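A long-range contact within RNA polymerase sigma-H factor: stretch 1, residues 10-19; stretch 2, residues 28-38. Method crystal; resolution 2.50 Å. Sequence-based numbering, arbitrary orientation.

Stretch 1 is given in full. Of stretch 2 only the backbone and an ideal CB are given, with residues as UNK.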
# COMPACT_ATOMS: atom_id res chain seq x y z
N GLU A 10 5.06 5.98 -5.11
CA GLU A 10 4.54 6.79 -4.02
C GLU A 10 3.38 6.10 -3.29
O GLU A 10 3.35 6.06 -2.07
CB GLU A 10 4.16 8.19 -4.53
CG GLU A 10 5.39 9.12 -4.67
CD GLU A 10 6.23 8.90 -5.94
OE1 GLU A 10 5.77 8.21 -6.89
OE2 GLU A 10 7.36 9.43 -5.99
N GLY A 11 2.45 5.55 -4.08
CA GLY A 11 1.34 4.71 -3.61
C GLY A 11 1.79 3.61 -2.66
O GLY A 11 1.30 3.52 -1.53
N ILE A 12 2.75 2.81 -3.13
CA ILE A 12 3.36 1.76 -2.35
C ILE A 12 3.95 2.29 -1.06
O ILE A 12 3.74 1.70 0.00
CB ILE A 12 4.46 1.03 -3.15
CG1 ILE A 12 3.88 0.46 -4.46
CG2 ILE A 12 5.11 -0.05 -2.30
CD1 ILE A 12 4.86 -0.34 -5.30
N LEU A 13 4.71 3.38 -1.15
CA LEU A 13 5.31 3.97 0.04
C LEU A 13 4.19 4.31 1.03
O LEU A 13 4.25 3.91 2.21
CB LEU A 13 6.09 5.25 -0.31
CG LEU A 13 7.32 5.71 0.49
CD1 LEU A 13 7.30 7.24 0.59
CD2 LEU A 13 7.46 5.07 1.89
N GLY A 14 3.18 5.04 0.53
CA GLY A 14 1.98 5.40 1.29
C GLY A 14 1.40 4.21 2.02
O GLY A 14 1.09 4.30 3.21
N LEU A 15 1.29 3.08 1.32
CA LEU A 15 0.72 1.87 1.88
C LEU A 15 1.59 1.28 2.99
O LEU A 15 1.08 0.89 4.04
CB LEU A 15 0.46 0.82 0.79
CG LEU A 15 0.04 -0.60 1.22
CD1 LEU A 15 -1.36 -0.62 1.83
CD2 LEU A 15 0.11 -1.59 0.08
N LEU A 16 2.90 1.18 2.72
CA LEU A 16 3.88 0.71 3.68
C LEU A 16 3.87 1.55 4.95
O LEU A 16 4.09 1.03 6.05
CB LEU A 16 5.27 0.74 3.04
CG LEU A 16 5.99 -0.54 2.61
CD1 LEU A 16 5.02 -1.67 2.27
CD2 LEU A 16 6.90 -0.23 1.44
N LYS A 17 3.64 2.84 4.78
CA LYS A 17 3.48 3.78 5.89
C LYS A 17 2.19 3.47 6.63
O LYS A 17 2.18 3.38 7.85
CB LYS A 17 3.44 5.22 5.38
CG LYS A 17 4.81 5.87 5.24
CD LYS A 17 4.70 7.38 5.06
CE LYS A 17 6.00 7.97 4.56
NZ LYS A 17 5.94 9.45 4.56
N ALA A 18 1.10 3.30 5.87
CA ALA A 18 -0.18 2.91 6.43
C ALA A 18 -0.03 1.72 7.37
O ALA A 18 -0.48 1.76 8.51
CB ALA A 18 -1.17 2.59 5.32
N ILE A 19 0.64 0.68 6.88
CA ILE A 19 0.84 -0.56 7.59
C ILE A 19 1.70 -0.39 8.85
O ILE A 19 1.37 -0.94 9.89
CB ILE A 19 1.50 -1.62 6.66
CG1 ILE A 19 0.59 -1.95 5.47
CG2 ILE A 19 1.88 -2.91 7.45
CD1 ILE A 19 1.31 -2.66 4.33
N UNK A 28 -10.84 2.46 10.64
CA UNK A 28 -10.68 1.24 9.85
C UNK A 28 -9.37 1.32 9.06
O UNK A 28 -8.91 2.42 8.73
CB UNK A 28 -11.87 1.04 8.91
N UNK A 29 -8.78 0.18 8.76
CA UNK A 29 -7.51 0.21 8.08
C UNK A 29 -7.67 0.72 6.65
O UNK A 29 -6.86 1.51 6.17
CB UNK A 29 -6.87 -1.18 8.09
N UNK A 30 -8.74 0.29 5.99
CA UNK A 30 -9.06 0.71 4.62
C UNK A 30 -9.01 2.23 4.45
O UNK A 30 -8.40 2.72 3.50
CB UNK A 30 -10.45 0.20 4.23
N UNK A 31 -9.62 2.96 5.38
CA UNK A 31 -9.60 4.42 5.26
C UNK A 31 -8.24 5.01 5.65
O UNK A 31 -7.84 6.04 5.14
CB UNK A 31 -10.70 5.03 6.13
N UNK A 32 -7.52 4.34 6.55
CA UNK A 32 -6.20 4.85 6.91
C UNK A 32 -5.24 4.68 5.73
O UNK A 32 -4.46 5.59 5.42
CB UNK A 32 -5.66 4.13 8.15
N UNK A 33 -5.35 3.55 5.05
CA UNK A 33 -4.52 3.29 3.89
C UNK A 33 -4.79 4.32 2.79
O UNK A 33 -3.86 4.87 2.19
CB UNK A 33 -4.77 1.87 3.37
N UNK A 34 -6.08 4.59 2.57
CA UNK A 34 -6.55 5.52 1.54
C UNK A 34 -5.97 6.91 1.81
O UNK A 34 -5.41 7.56 0.92
CB UNK A 34 -8.08 5.57 1.50
N UNK A 35 -6.06 7.34 3.07
CA UNK A 35 -5.41 8.57 3.51
C UNK A 35 -3.89 8.65 3.23
O UNK A 35 -3.44 9.56 2.51
CB UNK A 35 -5.65 8.73 5.01
N UNK A 36 -3.12 7.69 3.77
CA UNK A 36 -1.66 7.66 3.58
C UNK A 36 -1.28 7.61 2.13
O UNK A 36 -0.34 8.30 1.70
CB UNK A 36 -1.05 6.46 4.30
N UNK A 37 -2.00 6.80 1.36
CA UNK A 37 -1.68 6.61 -0.04
C UNK A 37 -1.90 7.88 -0.86
O UNK A 37 -1.06 8.22 -1.70
CB UNK A 37 -2.52 5.47 -0.61
N UNK A 38 -2.97 8.61 -0.58
CA UNK A 38 -3.18 9.84 -1.33
C UNK A 38 -2.29 10.97 -0.83
O UNK A 38 -1.92 11.84 -1.61
CB UNK A 38 -4.65 10.26 -1.25

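Stretch 1 is helical throughout, and positions 29-38 form a second helix crossing it at 137°, with the axes 7.4 Å apart at their closest. So short a separation points to small residues at the crossing, and Gly11, Gly14 and Ala18 supply them.

Position 28 directly precedes the helix, with phi/psi of -69/152 and no atom of stretch 1 within 5.5 Å of its ideal CB. An N-cap favours Ser, Thr, Asp or Asn, whose short polar groups can reach the first turn. The residue is Ser28; its OG shares a 2.9 Å hydrogen bond with OG of residue 31, and either could be the donor.

At position 29 CA-to-CB points toward stretch 1, yet the ideal CB has no neighbour within 5.5 Å. The gap before Leu15, Ala18 and Ile19, all apolar, calls for a long hydrophobic side chain: Phe, Leu or Met. Phe29 fills it with chi1 at 173° (t). Its CZ lies 4.0 Å from Ile19 CG1 and 4.2 Å from Leu15 CD1, the latter at the ring edge, while its CE1 is 3.9 Å from Ala18 CB.

Positions 30 and 31 are out of reach of stretch 1, which therefore sets little constraint, so polar or apolar residues tolerated in a helix would serve equally well by this evidence. They are Ser30, bonded through OG elsewhere in the structure, and Ser31, the partner of Ser28.

Position 32 points sideways, again with an empty surround at CB. A small residue would leave stretch 1 untouched, whereas a long apolar or aromatic one could reach the Ala18 end. Phe32 (chi1 -175°, t) does so: Ala18 O lies at its ring edge, 3.2 Å from CE2, and its CD2 is 4.1 Å from Ala18 CB.

At position 33 the ideal CB is already 4.2 Å from Ala18 CB and 4.5 Å from Leu15 CD1, with CA atoms of positions 18 and 33 only 5.0 Å apart. Ala is the natural candidate, though Ser or Gly could also be considered. Ala33 packs its CB 4.1 Å from Ala18 CB.

Position 34 points away and position 35 is out of reach, so many helix-compatible residues would serve. They are Phe34 and Leu35.

Position 36 points toward stretch 1, and its ideal CB sits a tight 3.2 Å from Gly14 O and 4.0 Å from Ala18 CB. Ala, Ser or Cys would suit best. Cys36 adopts chi1 -62° (m), placing SG 3.9 Å from Ala18 CA. It completes, with Phe29, Phe32 and Ala33, the hole that receives the Ala18 side chain.

Position 37 points sideways, and its CA lies 4.1 Å from Gly14 CA. An ideal CB on Gly14 would fall 2.7 Å from the CA of position 37, a clash, so the close approach relies on the glycine. Ile, Val or Leu could cover the bare backbone of Gly11 and Gly14. Ile37 brings CG1 3.4 Å from Gly11 O and CD1 3.9 Å from Leu15 CB.

Position 38 points away, leaving room for a long polar chain; it is Arg38, which touches a crystal neighbour.

Stretch 2, residues 28-38: SFSSFAFLCIR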
# COMPACT_ATOMS: atom_id res chain seq x y z
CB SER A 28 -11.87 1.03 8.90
OG SER A 28 -11.66 1.66 7.65
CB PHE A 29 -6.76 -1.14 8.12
CG PHE A 29 -5.52 -1.13 7.26
CD1 PHE A 29 -4.42 -0.34 7.62
CD2 PHE A 29 -5.47 -1.83 6.07
CE1 PHE A 29 -3.29 -0.28 6.81
CE2 PHE A 29 -4.34 -1.76 5.25
CZ PHE A 29 -3.24 -0.99 5.62
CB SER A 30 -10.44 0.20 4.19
OG SER A 30 -10.35 -1.13 3.69
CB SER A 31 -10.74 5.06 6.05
OG SER A 31 -10.87 4.47 7.33
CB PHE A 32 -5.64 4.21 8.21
CG PHE A 32 -4.32 4.81 8.65
CD1 PHE A 32 -4.24 6.14 9.09
CD2 PHE A 32 -3.13 4.04 8.62
CE1 PHE A 32 -3.01 6.71 9.49
CE2 PHE A 32 -1.91 4.60 9.03
CZ PHE A 32 -1.85 5.93 9.46
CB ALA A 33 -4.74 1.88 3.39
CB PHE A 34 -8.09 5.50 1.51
CG PHE A 34 -8.73 6.56 0.64
CD1 PHE A 34 -8.69 6.48 -0.75
CD2 PHE A 34 -9.43 7.63 1.23
CE1 PHE A 34 -9.33 7.47 -1.55
CE2 PHE A 34 -10.06 8.61 0.44
CZ PHE A 34 -10.01 8.54 -0.94
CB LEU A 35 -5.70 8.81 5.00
CG LEU A 35 -6.74 9.87 5.39
CD1 LEU A 35 -6.05 11.02 6.13
CD2 LEU A 35 -7.62 10.40 4.21
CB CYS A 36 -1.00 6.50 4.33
SG CYS A 36 -1.24 6.61 6.11
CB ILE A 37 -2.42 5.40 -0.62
CG1 ILE A 37 -1.77 4.11 -0.10
CG2 ILE A 37 -2.42 5.47 -2.16
CD1 ILE A 37 -2.68 2.88 -0.06
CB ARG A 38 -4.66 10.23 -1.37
CG ARG A 38 -5.50 9.21 -2.17
CD ARG A 38 -6.92 9.71 -2.38
NE ARG A 38 -7.01 10.86 -3.29
CZ ARG A 38 -7.04 10.77 -4.62
NH1 ARG A 38 -7.14 11.87 -5.36
NH2 ARG A 38 -6.97 9.59 -5.23
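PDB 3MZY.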